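Non-sulfated chondroitin lyase E66 (Autographa californica nucleopolyhedrovirus, PDB 3VSN) cleaves non-sulfated chondroitin as a lyase of the occlusion-derived virus envelope and is essential for oral infection of the insect host. Local coordinates at residues L69-S74 with G79-T84. Residues are numbered along the deposited sequence; the frame is centred on the assembly and turned at random.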
ATOM      1  N   LEU A  69     -26.499 -11.545 -18.955  1.00 35.33           N
ATOM      2  CA  LEU A  69     -25.496 -10.633 -19.493  1.00 34.88           C
ATOM      3  C   LEU A  69     -25.815 -10.307 -20.948  1.00 34.20           C
ATOM      4  O   LEU A  69     -26.399 -11.126 -21.660  1.00 34.49           O
ATOM      5  CB  LEU A  69     -24.088 -11.234 -19.383  1.00 34.35           C
ATOM      6  CG  LEU A  69     -23.443 -11.387 -18.000  1.00 34.39           C
ATOM      7  CD1 LEU A  69     -22.162 -12.204 -18.110  1.00 33.65           C
ATOM      8  CD2 LEU A  69     -23.157 -10.031 -17.357  1.00 34.11           C
ATOM      9  N   SER A  70     -25.428  -9.110 -21.381  1.00 33.69           N
ATOM     10  CA  SER A  70     -25.602  -8.697 -22.771  1.00 33.37           C
ATOM     11  C   SER A  70     -24.261  -8.311 -23.401  1.00 32.83           C
ATOM     12  O   SER A  70     -24.047  -7.142 -23.736  1.00 33.02           O
ATOM     13  CB  SER A  70     -26.603  -7.540 -22.865  1.00 33.84           C
ATOM     14  OG  SER A  70     -27.849  -7.904 -22.301  1.00 34.39           O
ATOM     15  N   PRO A  71     -23.356  -9.295 -23.582  1.00 32.66           N
ATOM     16  CA  PRO A  71     -21.971  -9.013 -23.978  1.00 32.69           C
ATOM     17  C   PRO A  71     -21.791  -8.446 -25.388  1.00 32.98           C
ATOM     18  O   PRO A  71     -20.765  -7.822 -25.665  1.00 33.20           O
ATOM     19  CB  PRO A  71     -21.295 -10.385 -23.881  1.00 32.42           C
ATOM     20  CG  PRO A  71     -22.391 -11.359 -24.123  1.00 32.19           C
ATOM     21  CD  PRO A  71     -23.610 -10.748 -23.494  1.00 32.29           C
ATOM     22  N   TRP A  72     -22.769  -8.660 -26.267  1.00 33.55           N
ATOM     23  CA  TRP A  72     -22.632  -8.271 -27.676  1.00 34.02           C
ATOM     24  C   TRP A  72     -23.045  -6.848 -27.942  1.00 34.94           C
ATOM     25  O   TRP A  72     -22.754  -6.299 -29.006  1.00 35.71           O
ATOM     26  CB  TRP A  72     -23.377  -9.248 -28.591  1.00 33.35           C
ATOM     27  CG  TRP A  72     -23.214 -10.702 -28.194  1.00 32.96           C
ATOM     28  CD1 TRP A  72     -24.215 -11.660 -28.058  1.00 32.74           C
ATOM     29  CD2 TRP A  72     -21.966 -11.409 -27.842  1.00 32.59           C
ATOM     30  NE1 TRP A  72     -23.690 -12.869 -27.673  1.00 32.64           N
ATOM     31  CE2 TRP A  72     -22.351 -12.788 -27.524  1.00 32.49           C
ATOM     32  CE3 TRP A  72     -20.623 -11.049 -27.767  1.00 32.28           C
ATOM     33  CZ2 TRP A  72     -21.420 -13.743 -27.147  1.00 32.45           C
ATOM     34  CZ3 TRP A  72     -19.691 -12.023 -27.387  1.00 32.65           C
ATOM     35  CH2 TRP A  72     -20.082 -13.338 -27.088  1.00 32.42           C
ATOM     36  N   THR A  73     -23.720  -6.238 -26.972  1.00 35.63           N
ATOM     37  CA  THR A  73     -24.107  -4.829 -27.058  1.00 36.38           C
ATOM     38  C   THR A  73     -23.458  -4.003 -25.945  1.00 36.12           C
ATOM     39  O   THR A  73     -23.087  -2.847 -26.159  1.00 36.31           O
ATOM     40  CB  THR A  73     -25.640  -4.642 -27.028  1.00 37.11           C
ATOM     41  OG1 THR A  73     -26.194  -5.371 -25.926  1.00 38.24           O
ATOM     42  CG2 THR A  73     -26.269  -5.142 -28.327  1.00 37.25           C
ATOM     43  N   SER A  74     -23.323  -4.610 -24.765  1.00 35.49           N
ATOM     44  CA  SER A  74     -22.670  -3.972 -23.621  1.00 34.59           C
ATOM     45  C   SER A  74     -21.250  -4.505 -23.420  1.00 33.87           C
ATOM     46  O   SER A  74     -21.056  -5.686 -23.115  1.00 33.26           O
ATOM     47  CB  SER A  74     -23.498  -4.171 -22.349  1.00 34.68           C
ATOM     48  OG  SER A  74     -22.726  -3.900 -21.190  1.00 34.71           O
ATOM     49  N   GLY A  79     -16.657  -7.876 -20.804  1.00 22.20           N
ATOM     50  CA  GLY A  79     -15.613  -7.982 -19.784  1.00 21.78           C
ATOM     51  C   GLY A  79     -15.957  -9.002 -18.714  1.00 21.50           C
ATOM     52  O   GLY A  79     -15.105  -9.791 -18.300  1.00 21.05           O
ATOM     53  N   THR A  80     -17.215  -8.996 -18.282  1.00 21.24           N
ATOM     54  CA  THR A  80     -17.696  -9.951 -17.289  1.00 21.29           C
ATOM     55  C   THR A  80     -17.681 -11.388 -17.821  1.00 21.11           C
ATOM     56  O   THR A  80     -17.275 -12.302 -17.102  1.00 20.94           O
ATOM     57  CB  THR A  80     -19.089  -9.565 -16.756  1.00 21.69           C
ATOM     58  OG1 THR A  80     -19.038  -8.231 -16.239  1.00 22.19           O
ATOM     59  CG2 THR A  80     -19.528 -10.508 -15.640  1.00 21.42           C
ATOM     60  N   VAL A  81     -18.108 -11.577 -19.072  1.00 20.54           N
ATOM     61  CA  VAL A  81     -18.015 -12.885 -19.737  1.00 20.09           C
ATOM     62  C   VAL A  81     -16.562 -13.368 -19.747  1.00 19.51           C
ATOM     63  O   VAL A  81     -16.273 -14.501 -19.360  1.00 18.89           O
ATOM     64  CB  VAL A  81     -18.560 -12.847 -21.185  1.00 20.33           C
ATOM     65  CG1 VAL A  81     -18.200 -14.121 -21.939  1.00 20.49           C
ATOM     66  CG2 VAL A  81     -20.068 -12.647 -21.187  1.00 20.93           C
ATOM     67  N   CYS A  82     -15.661 -12.491 -20.184  1.00 19.06           N
ATOM     68  CA  CYS A  82     -14.229 -12.782 -20.226  1.00 18.94           C
ATOM     69  C   CYS A  82     -13.665 -13.207 -18.864  1.00 18.57           C
ATOM     70  O   CYS A  82     -13.029 -14.261 -18.757  1.00 18.33           O
ATOM     71  CB  CYS A  82     -13.463 -11.585 -20.790  1.00 19.18           C
ATOM     72  SG  CYS A  82     -13.649 -11.370 -22.576  1.00 20.19           S
ATOM     73  N   HIS A  83     -13.910 -12.401 -17.828  1.00 18.08           N
ATOM     74  CA  HIS A  83     -13.439 -12.723 -16.474  1.00 18.01           C
ATOM     75  C   HIS A  83     -14.030 -13.992 -15.926  1.00 17.74           C
ATOM     76  O   HIS A  83     -13.340 -14.769 -15.273  1.00 17.54           O
ATOM     77  CB  HIS A  83     -13.703 -11.570 -15.507  1.00 18.14           C
ATOM     78  CG  HIS A  83     -12.792 -10.383 -15.705  1.00 18.32           C
ATOM     79  ND1 HIS A  83     -11.451 -10.492 -15.710  1.00 18.55           N
ATOM     80  CD2 HIS A  83     -13.079  -9.032 -15.880  1.00 18.45           C
ATOM     81  CE1 HIS A  83     -10.904  -9.278 -15.890  1.00 18.71           C
ATOM     82  NE2 HIS A  83     -11.904  -8.385 -15.996  1.00 18.79           N
ATOM     83  N   THR A  84     -15.316 -14.211 -16.189  1.00 17.64           N
ATOM     84  CA  THR A  84     -16.012 -15.399 -15.706  1.00 17.72           C
ATOM     85  C   THR A  84     -15.469 -16.681 -16.354  1.00 17.33           C
ATOM     86  O   THR A  84     -15.317 -17.700 -15.675  1.00 17.18           O
ATOM     87  CB  THR A  84     -17.540 -15.259 -15.891  1.00 18.18           C
ATOM     88  OG1 THR A  84     -17.974 -14.036 -15.281  1.00 18.70           O
ATOM     89  CG2 THR A  84     -18.283 -16.416 -15.251  1.00 18.42           C
TER
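Leu69 and Pro71 meet the helix through one methyl of Val81, CG2, which touches Leu69 CD1 and Pro71 CB at 3.7 Å each. Val81 holds CG1 anti to its backbone N (chi1 169°), which turns CG2 out to the loop. Leu69 and Val81 run past each other in opposite directions, while the Pro71 ring meets the valine at a slant, CB foremost and CG close behind. The fork of Leu69 spans two successive helix residues: CD1 and CD2 both lie 4.0 Å from Thr80 CG2, the leucine and threonine side chains crossing nearly at right angles. Thr80 offers its methyl because its hydroxyl is turned back to the preceding turn, where OG1 bonds Pro76 O. One turn on, Thr84 OG1 binds Thr80 O at 2.6 Å from above the carbonyl plane, and Thr84 N reaches the same oxygen from the other face, so two donors grip it. No hydrogen bond joins the two segments; the contact is wholly apolar. On the loop, Pro71 CG sits 3.6 Å above the plane of the Trp72 ring, over its centre, and Ser74 N bonds Ser70 O at 2.8 Å, closing the turn. Ser74 is the N-cap of helix 75-93, its OG making a weak bond to Asp77 N; Asp77 OD2 in turn accepts from Ser70 N. The loop thus folds back on the first turns of the helix it leads into, in the alpha-helical N-terminal part of the lyase. Val65 of strand 65-66 packs on Val81 and Trp72, and helix 138-154 lies against Cys82 and His83.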